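401aa long hypothetical glucose-1-phosphate thymidylyltransferase (Sulfolobus tokodaii, PDB 2GGO) is a bifunctional enzyme that makes UDP-N-acetylglucosamine and UDP-N-acetylgalactosamine, and probably also couples glucose 1-phosphate to dTTP or UTP. Local coordinates at residues 4-9 against 95-100; 20-25 against 58-63; 50-55 against 71-76; 76-81 against 179-184. All blocks are in the same frame, centred on the assembly; numbering follows the deposited sequence.

Interaction 1 of 4, residues 4-9 against 95-100; sequences FILAAG and IIYGDL
Leu6 meets Tyr97 and Ile95 with one methyl group. Its CD1 lies 3.7 Å from Tyr97 CE1, approaching that ring at a slant, and 3.9 Å from Ile95 CG2. With CG anti to the carbonyl carbon (chi1 -50°) and chi2 near 180°, CD1 is carried out to these two partners. On the same face of the sheet, the Ile95 CD1 methyl touches Phe4 CB and, at 3.8 Å, Phe4 CD2, while the outer part of the phenyl ring leads away. Ile5 and Ile96 occupy the other face, where they lie side by side and point the same way; CG1 meets CG1 at 3.7 Å. Ile5 CG2 reaches further along and packs on the CA of Gly98.

The backbone ladder beneath sets this pairing and is a worked example of parallel register. Ile96 N donates to Phe4 O at 2.8 Å, and Leu6 N donates to Ile96 O at 2.8 Å, both bonds nearly straight. Gly98 N, at the turn that follows, lies close to Leu6 O, but the separation is too short to be relied on as a normal bond. Tyr97 probably helps bind N-acetylglucosamine 1-phosphate, and Ala8 and Gly9, just beyond strand 2-6, probably bind the nucleotide. The pair lies in the middle of the GT-A sheet: strand 48-53 flanks strand 2-6, strand 155-164 flanks strand 92-97, and helix 33-43 packs on Ile5 and Ile96.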
loop_
_atom_site.group_PDB
_atom_site.type_symbol
_atom_site.label_atom_id
_atom_site.label_comp_id
_atom_site.label_asym_id
_atom_site.label_seq_id
_atom_site.Cartn_x
_atom_site.Cartn_y
_atom_site.Cartn_z
ATOM N N PHE A 4 -9.653 14.493 -7.222
ATOM C CA PHE A 4 -8.572 13.979 -8.069
ATOM C C PHE A 4 -7.714 13.112 -7.213
ATOM O O PHE A 4 -7.228 13.563 -6.175
ATOM C CB PHE A 4 -7.734 15.101 -8.697
ATOM C CG PHE A 4 -8.502 15.922 -9.715
ATOM C CD1 PHE A 4 -8.374 15.669 -11.086
ATOM C CD2 PHE A 4 -9.387 16.925 -9.298
ATOM C CE1 PHE A 4 -9.108 16.422 -12.035
ATOM C CE2 PHE A 4 -10.144 17.672 -10.233
ATOM C CZ PHE A 4 -10.006 17.424 -11.601
ATOM N N ILE A 5 -7.563 11.855 -7.630
ATOM C CA ILE A 5 -6.619 10.909 -6.993
ATOM C C ILE A 5 -5.346 10.865 -7.825
ATOM O O ILE A 5 -5.400 10.566 -9.007
ATOM C CB ILE A 5 -7.214 9.505 -6.852
ATOM C CG1 ILE A 5 -8.485 9.576 -6.017
ATOM C CG2 ILE A 5 -6.188 8.536 -6.160
ATOM C CD1 ILE A 5 -9.420 8.403 -6.225
ATOM N N LEU A 6 -4.220 11.225 -7.217
ATOM C CA LEU A 6 -2.950 11.240 -7.913
ATOM C C LEU A 6 -2.300 9.857 -7.717
ATOM O O LEU A 6 -1.819 9.515 -6.621
ATOM C CB LEU A 6 -2.075 12.383 -7.405
ATOM C CG LEU A 6 -2.714 13.787 -7.340
ATOM C CD1 LEU A 6 -1.752 14.868 -6.854
ATOM C CD2 LEU A 6 -3.273 14.141 -8.641
ATOM N N ALA A 7 -2.357 9.071 -8.794
ATOM C CA ALA A 7 -1.916 7.677 -8.839
ATOM C C ALA A 7 -0.936 7.451 -9.996
ATOM O O ALA A 7 -1.009 6.436 -10.693
ATOM C CB ALA A 7 -3.113 6.775 -8.989
ATOM N N ALA A 8 -0.023 8.391 -10.189
ATOM C CA ALA A 8 0.827 8.393 -11.405
ATOM C C ALA A 8 2.301 7.969 -11.297
ATOM O O ALA A 8 2.919 7.732 -12.346
ATOM C CB ALA A 8 0.732 9.719 -12.121
ATOM N N GLY A 9 2.874 7.878 -10.085
ATOM C CA GLY A 9 4.122 7.056 -9.857
ATOM C C GLY A 9 4.120 5.699 -10.611
ATOM O O GLY A 9 3.037 5.214 -11.000
ATOM N N ILE A 95 -8.029 16.898 -3.688
ATOM C CA ILE A 95 -6.866 16.219 -4.244
ATOM C C ILE A 95 -6.405 15.228 -3.182
ATOM O O ILE A 95 -6.224 15.596 -2.012
ATOM C CB ILE A 95 -5.738 17.246 -4.603
ATOM C CG1 ILE A 95 -5.885 17.815 -6.014
ATOM C CG2 ILE A 95 -4.374 16.608 -4.559
ATOM C CD1 ILE A 95 -7.277 18.165 -6.446
ATOM N N ILE A 96 -6.300 13.955 -3.541
ATOM C CA ILE A 96 -5.630 12.995 -2.647
ATOM C C ILE A 96 -4.571 12.179 -3.370
ATOM O O ILE A 96 -4.654 11.970 -4.586
ATOM C CB ILE A 96 -6.573 12.054 -1.873
ATOM C CG1 ILE A 96 -7.262 11.085 -2.810
ATOM C CG2 ILE A 96 -7.578 12.838 -0.989
ATOM C CD1 ILE A 96 -7.994 10.062 -2.035
ATOM N N TYR A 97 -3.553 11.763 -2.614
ATOM C CA TYR A 97 -2.443 10.973 -3.154
ATOM C C TYR A 97 -2.842 9.532 -3.196
ATOM O O TYR A 97 -3.506 9.031 -2.278
ATOM C CB TYR A 97 -1.177 11.190 -2.354
ATOM C CG TYR A 97 -0.598 12.539 -2.634
ATOM C CD1 TYR A 97 0.066 12.806 -3.835
ATOM C CD2 TYR A 97 -0.733 13.563 -1.716
ATOM C CE1 TYR A 97 0.577 14.079 -4.106
ATOM C CE2 TYR A 97 -0.210 14.834 -1.950
ATOM C CZ TYR A 97 0.435 15.094 -3.146
ATOM O OH TYR A 97 0.942 16.371 -3.343
ATOM N N GLY A 98 -2.485 8.880 -4.287
ATOM C CA GLY A 98 -2.945 7.530 -4.530
ATOM C C GLY A 98 -2.381 6.418 -3.644
ATOM O O GLY A 98 -2.785 5.262 -3.800
ATOM N N ASP A 99 -1.449 6.731 -2.741
ATOM C CA ASP A 99 -0.894 5.678 -1.909
ATOM C C ASP A 99 -1.127 5.832 -0.429
ATOM O O ASP A 99 -0.467 5.188 0.358
ATOM C CB ASP A 99 0.586 5.466 -2.189
ATOM C CG ASP A 99 1.359 6.749 -2.267
ATOM O OD1 ASP A 99 0.871 7.792 -1.770
ATOM O OD2 ASP A 99 2.468 6.710 -2.835
ATOM N N LEU A 100 -2.092 6.668 -0.059
ATOM C CA LEU A 100 -2.402 6.886 1.329
ATOM C C LEU A 100 -3.544 5.999 1.689
ATOM O O LEU A 100 -4.490 5.850 0.921
ATOM C CB LEU A 100 -2.874 8.319 1.578
ATOM C CG LEU A 100 -2.179 9.486 0.878
ATOM C CD1 LEU A 100 -3.044 10.781 1.050
ATOM C CD2 LEU A 100 -0.692 9.678 1.347
#

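Interaction 2 of 4, residues 20-25 against 58-63; sequences TRPKAF and KEYFEK
Tyr60 leaves its helix with CB directed at the loop, and its ring slots against Pro22, Phe25 and Arg21. CG is anti to the backbone N (chi1 -164°). From there, CG and CD2 pass beneath Pro22 CD, which sits 3.7 Å from the ring centroid and 16° off the ring normal, a CH-pi contact over one face. CE2, next along that edge, presses onto a face of Phe25, 3.5 Å from Phe25 CD2. The two rings make an edge-to-face pair with planes at 60°. CE1, across the ring, lies near the carbonyl oxygen of Thr20, and at the tip OH comes within 3.7 Å of Arg21 CB.

Phe25 passes the interaction on: its own edge, through CE2, meets a face of Phe61 at 3.5 Å from CE1. The Phe61 ring also takes Pro22 CG, 3.5 Å from CE2, and Ala24 CB, 3.8 Å from CE1. The guanidinium of Arg21 turns elsewhere. NH1 donates to Phe25 O, bridging back over residues 22-24, and NH2 forms salt bridges with Glu302 and Glu319 of the C-terminal beta-helix. Phe25, Tyr60 and Phe61 thus build an aromatic cluster between helix 58-64 and the Pro-Lys segment, part of the signature that follows the glycine-rich nucleotide loop in sugar nucleotidyltransferases of the GT-A fold.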
loop_
_atom_site.group_PDB
_atom_site.type_symbol
_atom_site.label_atom_id
_atom_site.label_comp_id
_atom_site.label_asym_id
_atom_site.label_seq_id
_atom_site.Cartn_x
_atom_site.Cartn_y
_atom_site.Cartn_z
ATOM N N THR A 20 3.529 -5.885 -11.577
ATOM C CA THR A 20 2.385 -6.361 -12.309
ATOM C C THR A 20 1.075 -5.572 -12.063
ATOM O O THR A 20 0.066 -5.829 -12.724
ATOM C CB THR A 20 2.102 -7.802 -11.984
ATOM O OG1 THR A 20 1.856 -7.868 -10.593
ATOM C CG2 THR A 20 3.325 -8.709 -12.366
ATOM N N ARG A 21 1.064 -4.638 -11.122
ATOM C CA ARG A 21 -0.158 -3.865 -10.820
ATOM C C ARG A 21 0.288 -2.467 -10.356
ATOM O O ARG A 21 1.409 -2.328 -9.859
ATOM C CB ARG A 21 -1.027 -4.587 -9.777
ATOM C CG ARG A 21 -0.683 -4.283 -8.329
ATOM C CD ARG A 21 -1.732 -4.867 -7.390
ATOM N NE ARG A 21 -1.609 -6.332 -7.323
ATOM C CZ ARG A 21 -2.571 -7.169 -6.976
ATOM N NH1 ARG A 21 -3.765 -6.729 -6.614
ATOM N NH2 ARG A 21 -2.336 -8.472 -6.973
ATOM N N PRO A 22 -0.510 -1.398 -10.627
ATOM C CA PRO A 22 -0.160 -0.048 -10.123
ATOM C C PRO A 22 -0.348 -0.012 -8.637
ATOM O O PRO A 22 -1.177 -0.755 -8.139
ATOM C CB PRO A 22 -1.172 0.898 -10.830
ATOM C CG PRO A 22 -1.836 0.072 -11.885
ATOM C CD PRO A 22 -1.714 -1.380 -11.473
ATOM N N LYS A 23 0.412 0.781 -7.892
ATOM C CA LYS A 23 0.200 0.724 -6.422
ATOM C C LYS A 23 -1.212 0.950 -5.931
ATOM O O LYS A 23 -1.541 0.532 -4.827
ATOM C CB LYS A 23 1.109 1.653 -5.641
ATOM C CG LYS A 23 1.808 2.657 -6.509
ATOM C CD LYS A 23 1.640 4.070 -5.932
ATOM C CE LYS A 23 2.046 5.137 -6.980
ATOM N NZ LYS A 23 2.733 6.321 -6.351
ATOM N N ALA A 24 -2.037 1.631 -6.735
ATOM C CA ALA A 24 -3.413 1.960 -6.340
ATOM C C ALA A 24 -4.187 0.689 -6.152
ATOM O O ALA A 24 -5.216 0.667 -5.472
ATOM C CB ALA A 24 -4.066 2.808 -7.438
ATOM N N PHE A 25 -3.689 -0.390 -6.750
ATOM C CA PHE A 25 -4.385 -1.696 -6.677
ATOM C C PHE A 25 -3.828 -2.705 -5.649
ATOM O O PHE A 25 -4.270 -3.812 -5.598
ATOM C CB PHE A 25 -4.532 -2.301 -8.071
ATOM C CG PHE A 25 -5.475 -1.537 -8.927
ATOM C CD1 PHE A 25 -6.859 -1.737 -8.795
ATOM C CD2 PHE A 25 -5.006 -0.582 -9.809
ATOM C CE1 PHE A 25 -7.750 -0.998 -9.550
ATOM C CE2 PHE A 25 -5.888 0.171 -10.560
ATOM C CZ PHE A 25 -7.267 -0.044 -10.435
ATOM N N LYS A 58 -2.778 3.520 -17.928
ATOM C CA LYS A 58 -4.108 3.951 -18.402
ATOM C C LYS A 58 -5.112 2.821 -18.656
ATOM O O LYS A 58 -6.288 2.937 -18.325
ATOM C CB LYS A 58 -3.926 4.796 -19.678
ATOM C CG LYS A 58 -5.169 5.006 -20.531
ATOM C CD LYS A 58 -4.811 5.054 -22.056
ATOM C CE LYS A 58 -4.043 3.781 -22.597
ATOM N NZ LYS A 58 -4.886 2.603 -23.042
ATOM N N GLU A 59 -4.637 1.746 -19.273
ATOM C CA GLU A 59 -5.501 0.647 -19.710
ATOM C C GLU A 59 -6.025 -0.166 -18.530
ATOM O O GLU A 59 -7.204 -0.561 -18.495
ATOM C CB GLU A 59 -4.727 -0.294 -20.644
ATOM C CG GLU A 59 -5.584 -1.473 -21.175
ATOM C CD GLU A 59 -5.009 -2.883 -20.861
ATOM O OE1 GLU A 59 -5.033 -3.738 -21.777
ATOM O OE2 GLU A 59 -4.571 -3.157 -19.710
ATOM N N TYR A 60 -5.101 -0.435 -17.600
ATOM C CA TYR A 60 -5.362 -1.174 -16.374
ATOM C C TYR A 60 -6.499 -0.541 -15.535
ATOM O O TYR A 60 -7.456 -1.231 -15.136
ATOM C CB TYR A 60 -4.053 -1.269 -15.562
ATOM C CG TYR A 60 -4.082 -2.321 -14.471
ATOM C CD1 TYR A 60 -3.482 -3.558 -14.645
ATOM C CD2 TYR A 60 -4.751 -2.086 -13.281
ATOM C CE1 TYR A 60 -3.536 -4.514 -13.652
ATOM C CE2 TYR A 60 -4.812 -3.026 -12.303
ATOM C CZ TYR A 60 -4.198 -4.235 -12.476
ATOM O OH TYR A 60 -4.290 -5.147 -11.448
ATOM N N PHE A 61 -6.374 0.765 -15.288
ATOM C CA PHE A 61 -7.369 1.523 -14.526
ATOM C C PHE A 61 -8.725 1.504 -15.189
ATOM O O PHE A 61 -9.727 1.197 -14.567
ATOM C CB PHE A 61 -6.903 2.964 -14.300
ATOM C CG PHE A 61 -5.836 3.113 -13.247
ATOM C CD1 PHE A 61 -6.175 3.461 -11.943
ATOM C CD2 PHE A 61 -4.490 2.916 -13.562
ATOM C CE1 PHE A 61 -5.202 3.619 -10.957
ATOM C CE2 PHE A 61 -3.489 3.093 -12.599
ATOM C CZ PHE A 61 -3.836 3.424 -11.291
ATOM N N GLU A 62 -8.750 1.821 -16.476
ATOM C CA GLU A 62 -9.984 1.781 -17.242
ATOM C C GLU A 62 -10.651 0.429 -17.102
ATOM O O GLU A 62 -11.846 0.358 -16.885
ATOM C CB GLU A 62 -9.747 2.152 -18.707
ATOM C CG GLU A 62 -10.489 3.417 -19.143
ATOM C CD GLU A 62 -9.715 4.271 -20.176
ATOM O OE1 GLU A 62 -8.566 3.899 -20.552
ATOM O OE2 GLU A 62 -10.259 5.330 -20.603
ATOM N N LYS A 63 -9.875 -0.644 -17.192
ATOM C CA LYS A 63 -10.435 -1.993 -17.147
ATOM C C LYS A 63 -11.045 -2.356 -15.803
ATOM O O LYS A 63 -12.073 -3.021 -15.765
ATOM C CB LYS A 63 -9.386 -3.023 -17.583
ATOM C CG LYS A 63 -9.327 -3.128 -19.104
ATOM C CD LYS A 63 -7.985 -3.636 -19.652
ATOM C CE LYS A 63 -8.131 -4.083 -21.130
ATOM N NZ LYS A 63 -8.725 -5.465 -21.294
#

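Interaction 3 of 4, residues 50-55 against 71-76; sequences TVIVSS and VTQKDD
Val71 is bonded through both its backbone polar atoms to strand 48-53: its N donates to Val51 O at 2.8 Å, and its O receives Val53 N at 2.9 Å. One residue pair further on, Gln73 N donates to Val53 O at 2.7 Å, the N-H bent by about 40° from a straight approach. Between these bonds, Ile52 CA brings its hydrogen to Val71 O at 3.0 Å and Thr72 CA does the same to Val53 O, so both carbonyls take an N-H and a weaker C-H.

This is parallel bridging at the outer edge of the GT-A sheet, and it joins the two strands of a beta-alpha-beta unit whose connecting helix is 58-64. The helix covers one face, packing on Val53 and Thr72 through Phe61 and Lys58 respectively. The other face holds Thr50, Ile52 and Val71. Thr50 CG2 meets Val71 CG2 at 3.7 Å as the two side chains slant across each other, whereas Ile52 and Gln73 cross at about a right angle, with Ile52 CG2 3.7 Å from Gln73 CB. The glutamine keeps CG anti to its backbone N (chi1 155°) and runs on extended. Its OE1 still lies 3.8 Å from Ile52 CG2, and its side chain touches Ala8, with which it probably contributes to the nucleoside triphosphate site. Beyond the paired part, Ser55 OG lies 2.9 Å from Asp75 OD1.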
loop_
_atom_site.group_PDB
_atom_site.type_symbol
_atom_site.label_atom_id
_atom_site.label_comp_id
_atom_site.label_asym_id
_atom_site.label_seq_id
_atom_site.Cartn_x
_atom_site.Cartn_y
_atom_site.Cartn_z
ATOM N N THR A 50 -11.727 11.627 -10.503
ATOM C CA THR A 50 -10.797 11.458 -11.584
ATOM C C THR A 50 -9.476 10.909 -11.038
ATOM O O THR A 50 -8.922 11.443 -10.054
ATOM C CB THR A 50 -10.498 12.801 -12.243
ATOM O OG1 THR A 50 -11.716 13.353 -12.726
ATOM C CG2 THR A 50 -9.531 12.632 -13.420
ATOM N N VAL A 51 -8.944 9.879 -11.694
ATOM C CA VAL A 51 -7.577 9.428 -11.390
ATOM C C VAL A 51 -6.551 9.921 -12.417
ATOM O O VAL A 51 -6.684 9.670 -13.599
ATOM C CB VAL A 51 -7.493 7.889 -11.273
ATOM C CG1 VAL A 51 -6.249 7.497 -10.506
ATOM C CG2 VAL A 51 -8.709 7.369 -10.587
ATOM N N ILE A 52 -5.529 10.622 -11.966
ATOM C CA ILE A 52 -4.394 10.913 -12.840
ATOM C C ILE A 52 -3.407 9.740 -12.740
ATOM O O ILE A 52 -2.971 9.353 -11.659
ATOM C CB ILE A 52 -3.744 12.248 -12.493
ATOM C CG1 ILE A 52 -4.786 13.360 -12.720
ATOM C CG2 ILE A 52 -2.488 12.495 -13.356
ATOM C CD1 ILE A 52 -4.836 14.411 -11.627
ATOM N N VAL A 53 -3.125 9.151 -13.885
ATOM C CA VAL A 53 -2.336 7.943 -13.976
ATOM C C VAL A 53 -1.210 8.150 -15.003
ATOM O O VAL A 53 -1.125 9.202 -15.648
ATOM C CB VAL A 53 -3.227 6.723 -14.342
ATOM C CG1 VAL A 53 -4.399 6.650 -13.419
ATOM C CG2 VAL A 53 -3.721 6.764 -15.797
ATOM N N SER A 54 -0.319 7.173 -15.137
ATOM C CA SER A 54 0.654 7.222 -16.208
ATOM C C SER A 54 0.053 6.529 -17.425
ATOM O O SER A 54 -0.851 5.695 -17.287
ATOM C CB SER A 54 1.954 6.564 -15.756
ATOM O OG SER A 54 1.743 5.181 -15.513
ATOM N N SER A 55 0.538 6.882 -18.617
ATOM C CA SER A 55 0.055 6.281 -19.891
ATOM C C SER A 55 0.218 4.770 -19.914
ATOM O O SER A 55 -0.710 4.043 -20.309
ATOM C CB SER A 55 0.785 6.904 -21.071
ATOM O OG SER A 55 1.096 8.265 -20.765
ATOM N N VAL A 71 -7.371 9.890 -16.324
ATOM C CA VAL A 71 -6.710 10.908 -17.098
ATOM C C VAL A 71 -5.228 10.669 -16.961
ATOM O O VAL A 71 -4.700 10.641 -15.859
ATOM C CB VAL A 71 -7.130 12.324 -16.606
ATOM C CG1 VAL A 71 -6.259 13.405 -17.189
ATOM C CG2 VAL A 71 -8.560 12.582 -16.977
ATOM N N THR A 72 -4.560 10.473 -18.088
ATOM C CA THR A 72 -3.126 10.223 -18.086
ATOM C C THR A 72 -2.344 11.511 -17.875
ATOM O O THR A 72 -2.761 12.578 -18.289
ATOM C CB THR A 72 -2.644 9.533 -19.367
ATOM O OG1 THR A 72 -2.665 10.472 -20.439
ATOM C CG2 THR A 72 -3.518 8.351 -19.716
ATOM N N GLN A 73 -1.204 11.385 -17.221
ATOM C CA GLN A 73 -0.405 12.508 -16.834
ATOM C C GLN A 73 0.478 12.953 -17.990
ATOM O O GLN A 73 0.828 12.150 -18.867
ATOM C CB GLN A 73 0.413 12.125 -15.605
ATOM C CG GLN A 73 1.684 12.894 -15.388
ATOM C CD GLN A 73 2.065 12.962 -13.933
ATOM O OE1 GLN A 73 1.278 12.631 -13.064
ATOM N NE2 GLN A 73 3.279 13.406 -13.659
ATOM N N LYS A 74 0.789 14.255 -17.990
ATOM C CA LYS A 74 1.815 14.876 -18.840
ATOM C C LYS A 74 3.112 14.062 -18.839
ATOM O O LYS A 74 3.735 13.850 -17.783
ATOM C CB LYS A 74 2.117 16.286 -18.331
ATOM C CG LYS A 74 1.068 17.336 -18.653
ATOM C CD LYS A 74 1.433 18.127 -19.913
ATOM C CE LYS A 74 0.949 19.578 -19.819
ATOM N NZ LYS A 74 0.676 20.172 -21.165
ATOM N N ASP A 75 3.514 13.611 -20.025
ATOM C CA ASP A 75 4.681 12.748 -20.153
ATOM C C ASP A 75 5.995 13.501 -20.199
ATOM O O ASP A 75 7.009 13.018 -19.686
ATOM C CB ASP A 75 4.552 11.848 -21.371
ATOM C CG ASP A 75 3.823 10.566 -21.057
ATOM O OD1 ASP A 75 2.789 10.621 -20.342
ATOM O OD2 ASP A 75 4.298 9.503 -21.519
ATOM N N ASP A 76 5.976 14.682 -20.809
ATOM C CA ASP A 76 7.155 15.557 -20.819
ATOM C C ASP A 76 7.638 15.987 -19.404
ATOM O O ASP A 76 8.694 16.630 -19.278
ATOM C CB ASP A 76 6.976 16.772 -21.776
ATOM C CG ASP A 76 5.537 17.362 -21.777
ATOM O OD1 ASP A 76 4.838 17.325 -20.727
ATOM O OD2 ASP A 76 5.115 17.886 -22.842
#

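Interaction 4 of 4, residues 76-81 against 179-184; sequences DIKGTG and RGELEL
Leu182 O draws the backbone of residues 79-81 around itself. Gly81 N donates to it at 2.8 Å, tilted from the carbonyl plane, and the CA of Gly79 adds a C-H contact at 3.5 Å. The neighbouring peptide is tied in the reverse sense, with Leu182 N donating to Lys78 O at 3.1 Å in the plane of that carbonyl, through a bent N-H (135°). Thr80 makes the side-chain bond of the group. Its OG1, set between the backbone N and the carbonyl carbon (chi1 63°), accepts Leu184 N at 2.7 Å and rests 3.4 Å from Leu184 CB.

In this GT-A domain the contact joins the loop before strand 92-97 to the one leading into helix 184-194. It holds two residues that probably bind substrate: Gly79 the nucleoside triphosphate and Thr80 N-acetylglucosamine 1-phosphate. The backbone of Gly79 (phi 148°) calls for glycine, because a CB would run into the preceding carbonyl oxygen; its CA lies 3.6 Å from Glu181 CG. The carboxylate of Glu181 is anchored through OE1 by a salt bridge to Arg179 NH1, 2.8 Å long, while OE2 lies close to Gly79 CA. Leu182 CG packs on the peptide carbon of Gly81, and Leu184 also touches Tyr97.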
loop_
_atom_site.group_PDB
_atom_site.type_symbol
_atom_site.label_atom_id
_atom_site.label_comp_id
_atom_site.label_asym_id
_atom_site.label_seq_id
_atom_site.Cartn_x
_atom_site.Cartn_y
_atom_site.Cartn_z
ATOM N N ASP A 76 5.976 14.682 -20.809
ATOM C CA ASP A 76 7.155 15.557 -20.819
ATOM C C ASP A 76 7.638 15.987 -19.404
ATOM O O ASP A 76 8.694 16.630 -19.278
ATOM C CB ASP A 76 6.976 16.772 -21.776
ATOM C CG ASP A 76 5.537 17.362 -21.777
ATOM O OD1 ASP A 76 4.838 17.325 -20.727
ATOM O OD2 ASP A 76 5.115 17.886 -22.842
ATOM N N ILE A 77 6.886 15.594 -18.363
ATOM C CA ILE A 77 7.154 15.977 -16.950
ATOM C C ILE A 77 6.808 14.883 -15.899
ATOM O O ILE A 77 6.074 13.917 -16.198
ATOM C CB ILE A 77 6.461 17.352 -16.563
ATOM C CG1 ILE A 77 5.108 17.526 -17.300
ATOM C CG2 ILE A 77 7.438 18.544 -16.768
ATOM C CD1 ILE A 77 4.530 18.957 -17.342
ATOM N N LYS A 78 7.352 15.041 -14.682
ATOM C CA LYS A 78 7.028 14.164 -13.527
ATOM C C LYS A 78 6.921 14.930 -12.182
ATOM O O LYS A 78 7.579 15.952 -11.988
ATOM C CB LYS A 78 8.011 12.973 -13.428
ATOM C CG LYS A 78 9.274 13.219 -12.591
ATOM C CD LYS A 78 10.476 12.456 -13.139
ATOM C CE LYS A 78 11.125 13.174 -14.327
ATOM N NZ LYS A 78 11.591 14.558 -13.993
ATOM N N GLY A 79 6.081 14.421 -11.275
ATOM C CA GLY A 79 5.825 15.045 -9.964
ATOM C C GLY A 79 4.423 14.857 -9.390
ATOM O O GLY A 79 3.621 14.077 -9.899
ATOM N N THR A 80 4.138 15.566 -8.304
ATOM C CA THR A 80 2.789 15.644 -7.752
ATOM C C THR A 80 2.042 16.775 -8.456
ATOM O O THR A 80 0.850 16.674 -8.734
ATOM C CB THR A 80 2.833 15.937 -6.253
ATOM O OG1 THR A 80 3.437 17.217 -6.041
ATOM C CG2 THR A 80 3.652 14.879 -5.527
ATOM N N GLY A 81 2.771 17.850 -8.744
ATOM C CA GLY A 81 2.224 19.029 -9.404
ATOM C C GLY A 81 2.161 18.942 -10.920
ATOM O O GLY A 81 1.369 19.651 -11.547
ATOM N N ARG A 179 14.685 17.949 -7.550
ATOM C CA ARG A 179 14.660 16.495 -7.790
ATOM C C ARG A 179 14.199 16.205 -9.238
ATOM O O ARG A 179 14.230 15.055 -9.707
ATOM C CB ARG A 179 13.777 15.783 -6.751
ATOM C CG ARG A 179 13.600 14.277 -6.963
ATOM C CD ARG A 179 13.098 13.585 -5.704
ATOM N NE ARG A 179 12.258 12.419 -5.994
ATOM C CZ ARG A 179 10.952 12.343 -5.733
ATOM N NH1 ARG A 179 10.315 13.369 -5.166
ATOM N NH2 ARG A 179 10.276 11.235 -6.034
ATOM N N GLY A 180 13.807 17.273 -9.941
ATOM C CA GLY A 180 13.216 17.189 -11.282
ATOM C C GLY A 180 11.699 17.273 -11.208
ATOM O O GLY A 180 11.034 17.644 -12.184
ATOM N N GLU A 181 11.175 16.937 -10.029
ATOM C CA GLU A 181 9.743 16.880 -9.741
ATOM C C GLU A 181 9.064 18.245 -9.603
ATOM O O GLU A 181 9.331 18.973 -8.642
ATOM C CB GLU A 181 9.524 16.116 -8.433
ATOM C CG GLU A 181 9.076 14.679 -8.577
ATOM C CD GLU A 181 8.197 14.243 -7.412
ATOM O OE1 GLU A 181 8.284 13.064 -7.016
ATOM O OE2 GLU A 181 7.420 15.080 -6.892
ATOM N N LEU A 182 8.176 18.589 -10.538
ATOM C CA LEU A 182 7.272 19.715 -10.307
ATOM C C LEU A 182 6.363 19.329 -9.147
ATOM O O LEU A 182 5.503 18.456 -9.275
ATOM C CB LEU A 182 6.475 20.091 -11.568
ATOM C CG LEU A 182 5.269 21.064 -11.521
ATOM C CD1 LEU A 182 5.369 22.234 -10.500
ATOM C CD2 LEU A 182 4.960 21.590 -12.929
ATOM N N GLU A 183 6.586 19.973 -8.006
ATOM C CA GLU A 183 5.918 19.591 -6.765
ATOM C C GLU A 183 4.696 20.445 -6.478
ATOM O O GLU A 183 4.583 21.582 -6.947
ATOM C CB GLU A 183 6.899 19.657 -5.597
ATOM C CG GLU A 183 7.957 18.574 -5.640
ATOM C CD GLU A 183 9.261 19.005 -4.993
ATOM O OE1 GLU A 183 9.368 18.941 -3.742
ATOM O OE2 GLU A 183 10.183 19.401 -5.743
ATOM N N LEU A 184 3.777 19.886 -5.706
ATOM C CA LEU A 184 2.617 20.636 -5.305
ATOM C C LEU A 184 3.005 21.568 -4.175
ATOM O O LEU A 184 2.877 22.781 -4.306
ATOM C CB LEU A 184 1.463 19.715 -4.908
ATOM C CG LEU A 184 0.033 20.275 -4.918
ATOM C CD1 LEU A 184 -0.183 21.387 -5.939
ATOM C CD2 LEU A 184 -0.936 19.148 -5.167
#

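How the interactions relate
From the N terminus, interactions 1 and 2 open first, at 4-9 and 20-25, and interaction 3 opens at 50-55. Interaction 2 closes at 58-63, between the two ends of interaction 3, so these cross; Phe61 packs on Val51 and Val53 and joins them. Interaction 3 closes at 71-76, and interaction 4 opens on the shared Asp76. Only then does interaction 1 close at 95-100, enclosing interactions 2 and 3 but crossing interaction 4, which ends at 179-184. Interactions 1 and 3 are rungs of one sheet through strands 2-6 and 48-53. Tyr97 meets Thr80 where interactions 1 and 4 touch, linking the sheet to the substrate loops.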